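PDB 6YGA: N-alpha-acetyltransferase 35, NatC auxiliary subunit from Saccharomyces cerevisiae, which serves as the auxiliary subunit of the NatC N-terminal acetyltransferase, which acetylates the N-terminal methionine of the L-A virus Gag protein. Local coordinates for residues N493-A496 with I497-M500; N501-L504 with K505-A509; E511-D514 with Q515-K519; R521-M524 with D525-E529. All coordinates share one frame; numbering follows the deposited sequence.

Overall arrangement
The four contacts follow the chain up one helix, round a turn and down the next, at the far end of a helical hairpin formed by helices 465-506 and 511-564. Contact 1 lies on the first helix and contact 2 covers its last turn and the start of the connecting loop, their centres about 13 Å apart; contacts 3 and 4 lie on the second helix, about 15 Å apart. Across the hairpin contact 2 faces contact 3 (centres about 10 Å apart), where L507 and K503 pack on L516, and contact 1 faces contact 4 (about 11 Å), where I497 meets A523, M524 and M528. Neither of the other NatC subunits touches any of the eight segments.

Contact 1: N493-A496 with I497-M500; sequences NINA and IHSM
The carbonyl oxygen of A496 receives two groups from the next turn: the hydroxyl of S499 donates to it, OG to O, at 2.7 Å, and the amide of M500 adds a weaker bond. S499 carries its OG at chi1 68°, between its own backbone N and carbonyl carbon, which folds the short side chain back against the helix. There the hydroxyl approaches well away from the line of the C=O bond, at a C=O...OG angle of 117°. A serine suits an exposed helix position for this reason, since the backbone satisfies its polar end. The main chain keeps the regular i to i+4 ladder, with S499 N 2.7 Å from N495 O and H498 N 3.0 Å from I494 O.

Beside this ladder I494 and H498 run side by side, the methyl CG2 of I494 reaching CE1 of the H498 ring at 3.6 Å. The OD1 of N495 lies in the plane of that ring, at its edge, 3.9 Å from ND1. I494 and I497, both buried, face helix 511-564, where I497 rests on A523 and M524, while N495, A496 and S499 are exposed: the pattern of an amphipathic helix in an antiparallel helical hairpin.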
loop_
_atom_site.group_PDB
_atom_site.type_symbol
_atom_site.label_atom_id
_atom_site.label_comp_id
_atom_site.label_asym_id
_atom_site.label_seq_id
_atom_site.Cartn_x
_atom_site.Cartn_y
_atom_site.Cartn_z
ATOM N N ASN B 493 12.928 -21.249 38.739
ATOM C CA ASN B 493 13.921 -20.316 39.264
ATOM C C ASN B 493 13.385 -19.574 40.482
ATOM O O ASN B 493 14.128 -19.324 41.439
ATOM C CB ASN B 493 14.347 -19.326 38.178
ATOM C CG ASN B 493 15.068 -19.995 37.020
ATOM O OD1 ASN B 493 15.612 -21.089 37.161
ATOM N ND2 ASN B 493 15.082 -19.334 35.869
ATOM N N ILE B 494 12.099 -19.209 40.462
ATOM C CA ILE B 494 11.494 -18.540 41.610
ATOM C C ILE B 494 11.500 -19.461 42.825
ATOM O O ILE B 494 11.846 -19.043 43.936
ATOM C CB ILE B 494 10.070 -18.061 41.266
ATOM C CG1 ILE B 494 10.110 -16.924 40.240
ATOM C CG2 ILE B 494 9.331 -17.616 42.524
ATOM C CD1 ILE B 494 8.737 -16.428 39.812
ATOM N N ASN B 495 11.137 -20.733 42.632
ATOM C CA ASN B 495 11.095 -21.665 43.755
ATOM C C ASN B 495 12.486 -21.951 44.307
ATOM O O ASN B 495 12.632 -22.195 45.511
ATOM C CB ASN B 495 10.408 -22.968 43.339
ATOM C CG ASN B 495 8.900 -22.828 43.246
ATOM O OD1 ASN B 495 8.293 -22.046 43.979
ATOM N ND2 ASN B 495 8.288 -23.586 42.342
ATOM N N ALA B 496 13.513 -21.925 43.454
ATOM C CA ALA B 496 14.876 -22.123 43.937
ATOM C C ALA B 496 15.271 -21.029 44.921
ATOM O O ALA B 496 15.918 -21.302 45.939
ATOM C CB ALA B 496 15.850 -22.169 42.760
ATOM N N ILE B 497 14.884 -19.785 44.635
ATOM C CA ILE B 497 15.123 -18.696 45.577
ATOM C C ILE B 497 14.295 -18.892 46.842
ATOM O O ILE B 497 14.771 -18.643 47.955
ATOM C CB ILE B 497 14.831 -17.339 44.908
ATOM C CG1 ILE B 497 15.807 -17.087 43.755
ATOM C CG2 ILE B 497 14.900 -16.213 45.927
ATOM C CD1 ILE B 497 15.538 -15.801 42.987
ATOM N N HIS B 498 13.048 -19.351 46.694
ATOM C CA HIS B 498 12.209 -19.596 47.865
ATOM C C HIS B 498 12.783 -20.708 48.735
ATOM O O HIS B 498 12.712 -20.639 49.967
ATOM C CB HIS B 498 10.784 -19.946 47.435
ATOM C CG HIS B 498 9.954 -18.759 47.056
ATOM N ND1 HIS B 498 8.926 -18.833 46.142
ATOM C CD2 HIS B 498 9.992 -17.473 47.476
ATOM C CE1 HIS B 498 8.372 -17.641 46.007
ATOM N NE2 HIS B 498 9.001 -16.798 46.806
ATOM N N SER B 499 13.348 -21.745 48.112
ATOM C CA SER B 499 13.904 -22.855 48.879
ATOM C C SER B 499 15.095 -22.413 49.722
ATOM O O SER B 499 15.331 -22.972 50.800
ATOM C CB SER B 499 14.306 -23.993 47.941
ATOM O OG SER B 499 15.406 -23.618 47.132
HETATM N N MSE B 500 15.848 -21.421 49.256
HETATM C CA MSE B 500 16.966 -20.885 50.026
HETATM C C MSE B 500 16.470 -20.260 51.323
HETATM O O MSE B 500 17.087 -20.421 52.375
HETATM C CB MSE B 500 17.748 -19.851 49.213
HETATM C CG MSE B 500 18.691 -20.439 48.175
HETATM SE SE MSE B 500 19.710 -19.066 47.229
HETATM C CE MSE B 500 20.894 -20.226 46.196
#

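Contact 2: N501-L504 with K505-A509; sequences NKKL and KKLKA
K503 O and L507 N, 3.2 Å apart, form a weak bond in the closing turn of the helix. The same amide of L507 bonds weakly to L504 O as well, at 3.1 Å, while K503 O takes a second weak bond from K506 N. Bent, shared bonds of this kind mark the end of the helix, where L507 is the first residue to leave helical backbone angles, with psi at 136°. Its side chain turns back on the last turn, CG lying 3.4 Å from K503 O. The tightly packed part is the side facing helix 511-564, where L504 is buried because it packs on L516; an apolar leucine suits that place.

K505 and K506, by contrast, are exposed to solvent, and their methylenes lie along carbonyls. K505 stretches its extended chain back along the helix, its CG passing 3.3 Å from N501 O and its CE lying 3.9 Å from OD1 of N501; the amide of N501 thus meets the methylene chain. K506 likewise lays CG 3.3 Å from K502 O. Long lysines suit these positions because their aliphatic part can cover the backbone while the ammonium group extends beyond it.

Towards the partner helix 511-564, K503 and L507 join L504 on L516 and N501 touches Y520, while L507 O accepts a hydrogen bond from K513 NZ across the turn that joins the two helices.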
loop_
_atom_site.group_PDB
_atom_site.type_symbol
_atom_site.label_atom_id
_atom_site.label_comp_id
_atom_site.label_asym_id
_atom_site.label_seq_id
_atom_site.Cartn_x
_atom_site.Cartn_y
_atom_site.Cartn_z
ATOM N N ASN B 501 15.346 -19.548 51.236
ATOM C CA ASN B 501 14.769 -18.941 52.431
ATOM C C ASN B 501 14.265 -20.004 53.400
ATOM O O ASN B 501 14.404 -19.856 54.619
ATOM C CB ASN B 501 13.641 -17.986 52.045
ATOM C CG ASN B 501 13.094 -17.224 53.233
ATOM O OD1 ASN B 501 13.798 -16.999 54.220
ATOM N ND2 ASN B 501 11.831 -16.825 53.149
ATOM N N LYS B 502 13.677 -21.086 52.877
ATOM C CA LYS B 502 13.268 -22.188 53.742
ATOM C C LYS B 502 14.474 -22.838 54.408
ATOM O O LYS B 502 14.427 -23.187 55.592
ATOM C CB LYS B 502 12.480 -23.231 52.946
ATOM C CG LYS B 502 11.150 -22.751 52.383
ATOM C CD LYS B 502 10.268 -23.941 52.020
ATOM C CE LYS B 502 9.058 -23.527 51.196
ATOM N NZ LYS B 502 9.437 -23.137 49.809
ATOM N N LYS B 503 15.565 -23.013 53.657
ATOM C CA LYS B 503 16.757 -23.642 54.213
ATOM C C LYS B 503 17.429 -22.752 55.251
ATOM O O LYS B 503 18.010 -23.260 56.217
ATOM C CB LYS B 503 17.731 -23.992 53.088
ATOM C CG LYS B 503 18.960 -24.767 53.530
ATOM C CD LYS B 503 19.922 -24.964 52.371
ATOM C CE LYS B 503 21.278 -25.447 52.858
ATOM N NZ LYS B 503 22.320 -25.336 51.799
ATOM N N LEU B 504 17.355 -21.430 55.074
ATOM C CA LEU B 504 17.943 -20.513 56.047
ATOM C C LEU B 504 17.272 -20.642 57.409
ATOM O O LEU B 504 17.947 -20.616 58.445
ATOM C CB LEU B 504 17.842 -19.074 55.542
ATOM C CG LEU B 504 18.883 -18.611 54.523
ATOM C CD1 LEU B 504 18.508 -17.246 53.972
ATOM C CD2 LEU B 504 20.264 -18.572 55.160
ATOM N N LYS B 505 15.944 -20.776 57.426
ATOM C CA LYS B 505 15.226 -20.884 58.692
ATOM C C LYS B 505 15.653 -22.123 59.468
ATOM O O LYS B 505 15.724 -22.100 60.702
ATOM C CB LYS B 505 13.718 -20.899 58.438
ATOM C CG LYS B 505 13.213 -19.699 57.648
ATOM C CD LYS B 505 11.698 -19.717 57.508
ATOM C CE LYS B 505 11.201 -18.505 56.734
ATOM N NZ LYS B 505 9.714 -18.449 56.678
ATOM N N LYS B 506 15.947 -23.218 58.761
ATOM C CA LYS B 506 16.401 -24.431 59.433
ATOM C C LYS B 506 17.809 -24.270 59.991
ATOM O O LYS B 506 18.143 -24.878 61.016
ATOM C CB LYS B 506 16.356 -25.619 58.470
ATOM C CG LYS B 506 15.081 -25.721 57.649
ATOM C CD LYS B 506 15.275 -26.657 56.462
ATOM C CE LYS B 506 14.032 -26.727 55.587
ATOM N NZ LYS B 506 14.276 -27.524 54.352
ATOM N N LEU B 507 18.638 -23.455 59.345
ATOM C CA LEU B 507 20.043 -23.345 59.713
ATOM C C LEU B 507 20.228 -22.489 60.958
ATOM O O LEU B 507 19.620 -21.424 61.100
ATOM C CB LEU B 507 20.850 -22.748 58.560
ATOM C CG LEU B 507 21.192 -23.654 57.376
ATOM C CD1 LEU B 507 21.967 -22.882 56.322
ATOM C CD2 LEU B 507 21.986 -24.865 57.839
ATOM N N LYS B 508 21.082 -22.964 61.860
ATOM C CA LYS B 508 21.544 -22.148 62.966
ATOM C C LYS B 508 22.683 -21.243 62.508
ATOM O O LYS B 508 23.190 -21.346 61.387
ATOM C CB LYS B 508 21.995 -23.027 64.129
ATOM C CG LYS B 508 20.859 -23.558 64.985
ATOM C CD LYS B 508 20.063 -22.425 65.615
ATOM C CE LYS B 508 19.191 -22.924 66.760
ATOM N NZ LYS B 508 19.992 -23.457 67.899
ATOM N N ALA B 509 23.092 -20.349 63.403
ATOM C CA ALA B 509 24.154 -19.403 63.091
ATOM C C ALA B 509 25.474 -20.130 62.870
ATOM O O ALA B 509 25.928 -20.899 63.722
ATOM C CB ALA B 509 24.292 -18.382 64.219
#

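Contact 3: E511-D514 with Q515-K519; sequences EKKD and QLRLK
K513 O and R517 N form one of the sound backbone bonds of this first part of helix 511-564, at 2.9 Å with an N-H...O angle of 164°. L518 N reaches D514 O at the same distance, and L516 N bonds to K512 O at 3.1 Å. Nearest the start of the helix, Q515 N to E511 O is a weak bond, at 3.4 Å.

Polar side chains meet one turn apart on the exposed surface. E511 bends at chi2 and Q515 does the same, and the two groups come together with carboxylate and amide planes 71° apart. OE2 of E511 lies 3.2 Å from NE2 of Q515, but the angle is too poor for a hydrogen bond, which leaves a polar approach only. The methylene CG of Q515 meanwhile lies 3.2 Å from E511 O, covering that carbonyl.

This turn begins the second arm of an antiparallel helical hairpin, with helix 465-506 as the first arm. The buried leucine, L516, is on the inward face and packs on M500, K503 and L504.

Among the charged groups, K513 and R517 lie on the same side of the helix. CE of K513 comes 3.3 Å from NH2 of R517, and the like-charged NZ is 3.8 Å from that NH2. The ammonium group donates a hydrogen bond to L507 O, just past the end of helix 465-506. K513 is extended throughout, CG anti to the backbone N at chi1 180°, and this length lets it span from its own helix to the connecting turn.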
loop_
_atom_site.group_PDB
_atom_site.type_symbol
_atom_site.label_atom_id
_atom_site.label_comp_id
_atom_site.label_asym_id
_atom_site.label_seq_id
_atom_site.Cartn_x
_atom_site.Cartn_y
_atom_site.Cartn_z
ATOM N N GLU B 511 29.123 -20.268 59.773
ATOM C CA GLU B 511 29.765 -19.672 58.610
ATOM C C GLU B 511 29.104 -20.117 57.312
ATOM O O GLU B 511 29.050 -19.343 56.349
ATOM C CB GLU B 511 31.258 -19.999 58.597
ATOM C CG GLU B 511 32.037 -19.280 57.500
ATOM C CD GLU B 511 31.838 -17.771 57.521
ATOM O OE1 GLU B 511 31.672 -17.195 58.619
ATOM O OE2 GLU B 511 31.846 -17.159 56.432
ATOM N N LYS B 512 28.584 -21.346 57.264
ATOM C CA LYS B 512 27.882 -21.793 56.066
ATOM C C LYS B 512 26.557 -21.063 55.891
ATOM O O LYS B 512 26.118 -20.843 54.756
ATOM C CB LYS B 512 27.662 -23.304 56.117
ATOM C CG LYS B 512 28.950 -24.108 56.208
ATOM C CD LYS B 512 28.685 -25.593 56.042
ATOM C CE LYS B 512 29.977 -26.390 56.081
ATOM N NZ LYS B 512 29.760 -27.833 55.791
ATOM N N LYS B 513 25.909 -20.677 56.995
ATOM C CA LYS B 513 24.678 -19.902 56.888
ATOM C C LYS B 513 24.945 -18.517 56.316
ATOM O O LYS B 513 24.094 -17.967 55.605
ATOM C CB LYS B 513 23.993 -19.792 58.250
ATOM C CG LYS B 513 22.703 -18.984 58.220
ATOM C CD LYS B 513 21.961 -19.034 59.543
ATOM C CE LYS B 513 20.634 -18.302 59.441
ATOM N NZ LYS B 513 19.860 -18.354 60.710
ATOM N N ASP B 514 26.116 -17.942 56.608
ATOM C CA ASP B 514 26.490 -16.670 55.997
ATOM C C ASP B 514 26.574 -16.795 54.481
ATOM O O ASP B 514 26.149 -15.890 53.752
ATOM C CB ASP B 514 27.824 -16.183 56.566
ATOM C CG ASP B 514 27.761 -15.914 58.057
ATOM O OD1 ASP B 514 26.659 -16.011 58.635
ATOM O OD2 ASP B 514 28.815 -15.608 58.654
ATOM N N GLN B 515 27.121 -17.910 53.989
ATOM C CA GLN B 515 27.189 -18.140 52.549
ATOM C C GLN B 515 25.793 -18.192 51.939
ATOM O O GLN B 515 25.519 -17.538 50.926
ATOM C CB GLN B 515 27.943 -19.441 52.261
ATOM C CG GLN B 515 29.146 -19.694 53.159
ATOM C CD GLN B 515 30.317 -18.784 52.850
ATOM O OE1 GLN B 515 30.352 -18.128 51.807
ATOM N NE2 GLN B 515 31.288 -18.741 53.756
ATOM N N LEU B 516 24.896 -18.969 52.551
ATOM C CA LEU B 516 23.545 -19.110 52.021
ATOM C C LEU B 516 22.787 -17.790 52.074
ATOM O O LEU B 516 22.048 -17.454 51.141
ATOM C CB LEU B 516 22.791 -20.196 52.790
ATOM C CG LEU B 516 21.415 -20.570 52.240
ATOM C CD1 LEU B 516 21.539 -21.101 50.822
ATOM C CD2 LEU B 516 20.736 -21.587 53.141
ATOM N N ARG B 517 22.955 -17.027 53.158
ATOM C CA ARG B 517 22.337 -15.708 53.229
ATOM C C ARG B 517 22.919 -14.770 52.181
ATOM O O ARG B 517 22.207 -13.910 51.649
ATOM C CB ARG B 517 22.510 -15.118 54.628
ATOM C CG ARG B 517 21.724 -13.839 54.867
ATOM C CD ARG B 517 22.021 -13.235 56.229
ATOM N NE ARG B 517 21.698 -14.151 57.318
ATOM C CZ ARG B 517 20.511 -14.218 57.911
ATOM N NH1 ARG B 517 19.524 -13.424 57.520
ATOM N NH2 ARG B 517 20.307 -15.081 58.898
ATOM N N LEU B 518 24.206 -14.928 51.860
ATOM C CA LEU B 518 24.825 -14.098 50.832
ATOM C C LEU B 518 24.280 -14.443 49.452
ATOM O O LEU B 518 23.947 -13.551 48.664
ATOM C CB LEU B 518 26.345 -14.262 50.869
ATOM C CG LEU B 518 27.190 -13.172 50.207
ATOM C CD1 LEU B 518 27.050 -11.860 50.963
ATOM C CD2 LEU B 518 28.651 -13.592 50.125
ATOM N N LYS B 519 24.196 -15.740 49.135
ATOM C CA LYS B 519 23.608 -16.154 47.864
ATOM C C LYS B 519 22.150 -15.723 47.768
ATOM O O LYS B 519 21.693 -15.273 46.711
ATOM C CB LYS B 519 23.709 -17.671 47.701
ATOM C CG LYS B 519 25.099 -18.254 47.865
ATOM C CD LYS B 519 25.011 -19.764 48.036
ATOM C CE LYS B 519 26.383 -20.412 48.076
ATOM N NZ LYS B 519 26.279 -21.888 48.258
#

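Contact 4: R521-M524 with D525-E529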
loop_
_atom_site.group_PDB
_atom_site.type_symbol
_atom_site.label_atom_id
_atom_site.label_comp_id
_atom_site.label_asym_id
_atom_site.label_seq_id
_atom_site.Cartn_x
_atom_site.Cartn_y
_atom_site.Cartn_z
ATOM N N ARG B 521 20.503 -13.238 49.351
ATOM C CA ARG B 521 20.275 -11.798 49.265
ATOM C C ARG B 521 20.563 -11.276 47.862
ATOM O O ARG B 521 19.833 -10.418 47.352
ATOM C CB ARG B 521 21.131 -11.064 50.295
ATOM C CG ARG B 521 20.829 -9.578 50.375
ATOM C CD ARG B 521 21.870 -8.822 51.177
ATOM N NE ARG B 521 21.406 -7.478 51.499
ATOM C CZ ARG B 521 20.668 -7.189 52.565
ATOM N NH1 ARG B 521 20.323 -8.157 53.402
ATOM N NH2 ARG B 521 20.278 -5.943 52.793
ATOM N N PHE B 522 21.625 -11.778 47.225
ATOM C CA PHE B 522 21.929 -11.362 45.860
ATOM C C PHE B 522 20.798 -11.725 44.908
ATOM O O PHE B 522 20.412 -10.919 44.055
ATOM C CB PHE B 522 23.244 -11.994 45.399
ATOM C CG PHE B 522 23.496 -11.865 43.921
ATOM C CD1 PHE B 522 24.064 -10.715 43.396
ATOM C CD2 PHE B 522 23.167 -12.900 43.056
ATOM C CE1 PHE B 522 24.296 -10.596 42.035
ATOM C CE2 PHE B 522 23.393 -12.787 41.695
ATOM C CZ PHE B 522 23.959 -11.635 41.184
ATOM N N ALA B 523 20.251 -12.936 45.041
ATOM C CA ALA B 523 19.166 -13.355 44.162
ATOM C C ALA B 523 17.954 -12.447 44.314
ATOM O O ALA B 523 17.348 -12.025 43.322
ATOM C CB ALA B 523 18.793 -14.810 44.449
HETATM N N MSE B 524 17.587 -12.130 45.552
HETATM C CA MSE B 524 16.448 -11.260 45.811
HETATM C C MSE B 524 16.684 -9.856 45.271
HETATM O O MSE B 524 15.770 -9.223 44.744
HETATM C CB MSE B 524 16.156 -11.198 47.311
HETATM C CG MSE B 524 15.707 -12.520 47.904
HETATM SE SE MSE B 524 13.902 -13.006 47.352
HETATM C CE MSE B 524 12.895 -11.899 48.600
ATOM N N ASP B 525 17.921 -9.375 45.399
ATOM C CA ASP B 525 18.234 -8.014 44.981
ATOM C C ASP B 525 18.430 -7.893 43.473
ATOM O O ASP B 525 18.195 -6.818 42.910
ATOM C CB ASP B 525 19.486 -7.514 45.705
ATOM C CG ASP B 525 19.256 -7.294 47.190
ATOM O OD1 ASP B 525 18.088 -7.124 47.597
ATOM O OD2 ASP B 525 20.249 -7.284 47.947
ATOM N N ASN B 526 18.849 -8.968 42.802
ATOM C CA ASN B 526 19.240 -8.895 41.401
ATOM C C ASN B 526 18.382 -9.723 40.453
ATOM O O ASN B 526 18.421 -9.468 39.244
ATOM C CB ASN B 526 20.705 -9.331 41.232
ATOM C CG ASN B 526 21.687 -8.337 41.829
ATOM O OD1 ASN B 526 21.777 -8.187 43.049
ATOM N ND2 ASN B 526 22.440 -7.664 40.968
ATOM N N GLU B 527 17.614 -10.695 40.950
ATOM C CA GLU B 527 16.941 -11.629 40.052
ATOM C C GLU B 527 15.443 -11.763 40.308
ATOM O O GLU B 527 14.667 -11.941 39.363
ATOM C CB GLU B 527 17.598 -13.008 40.148
ATOM C CG GLU B 527 19.006 -13.055 39.584
ATOM C CD GLU B 527 19.634 -14.426 39.703
ATOM O OE1 GLU B 527 19.074 -15.276 40.429
ATOM O OE2 GLU B 527 20.685 -14.656 39.069
HETATM N N MSE B 528 15.024 -11.686 41.568
HETATM C CA MSE B 528 13.640 -11.992 41.932
HETATM C C MSE B 528 12.615 -11.064 41.283
HETATM O O MSE B 528 11.610 -11.527 40.745
HETATM C CB MSE B 528 13.466 -11.949 43.450
HETATM C CG MSE B 528 12.089 -12.398 43.919
HETATM SE SE MSE B 528 11.615 -14.200 43.325
HETATM C CE MSE B 528 11.142 -14.953 45.061
ATOM N N GLU B 529 12.872 -9.756 41.337
ATOM C CA GLU B 529 11.912 -8.795 40.804
ATOM C C GLU B 529 11.676 -9.015 39.314
ATOM O O GLU B 529 10.535 -8.940 38.841
ATOM C CB GLU B 529 12.398 -7.371 41.075
ATOM C CG GLU B 529 11.451 -6.281 40.603
ATOM C CD GLU B 529 11.944 -4.892 40.963
ATOM O OE1 GLU B 529 12.938 -4.785 41.714
ATOM O OE2 GLU B 529 11.337 -3.907 40.494
HETATM O O HOH W 1 15.337 -8.243 42.194
#
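A wider pi-type turn at 525-528 interrupts the regular winding of helix 511-564. A523 O accepts two firm bonds there, from E527 N at 2.7 Å and M528 N at 2.9 Å, on opposite faces of its carbonyl plane, besides a weak one from N526 N. M528 N thus bonds five residues back, and a water bridges the next pair, donating to M524 O at 2.8 Å and accepting from E529 N.

R521, one turn before D525, makes a long salt bridge with it besides the backbone bond from D525 N to R521 O: NE lies 3.7 Å from OD2, well out of the guanidinium plane, and charge attraction acts without a directed N-H. F522 has CG anti to the backbone N (chi1 168°), which lays its ring along the helix against N526, whose CB stands over one ring face in a CH-pi contact, 4.1 Å from the centroid.

SE of M524 meets CG of M528 at 3.9 Å, these two selenomethionines running side by side. With the small A523 they face I497 of helix 465-506, and M528 also touches H498. The shared acceptor and the water bridge are characteristic of a pi-type turn, here locally widening the helix of one hairpin arm.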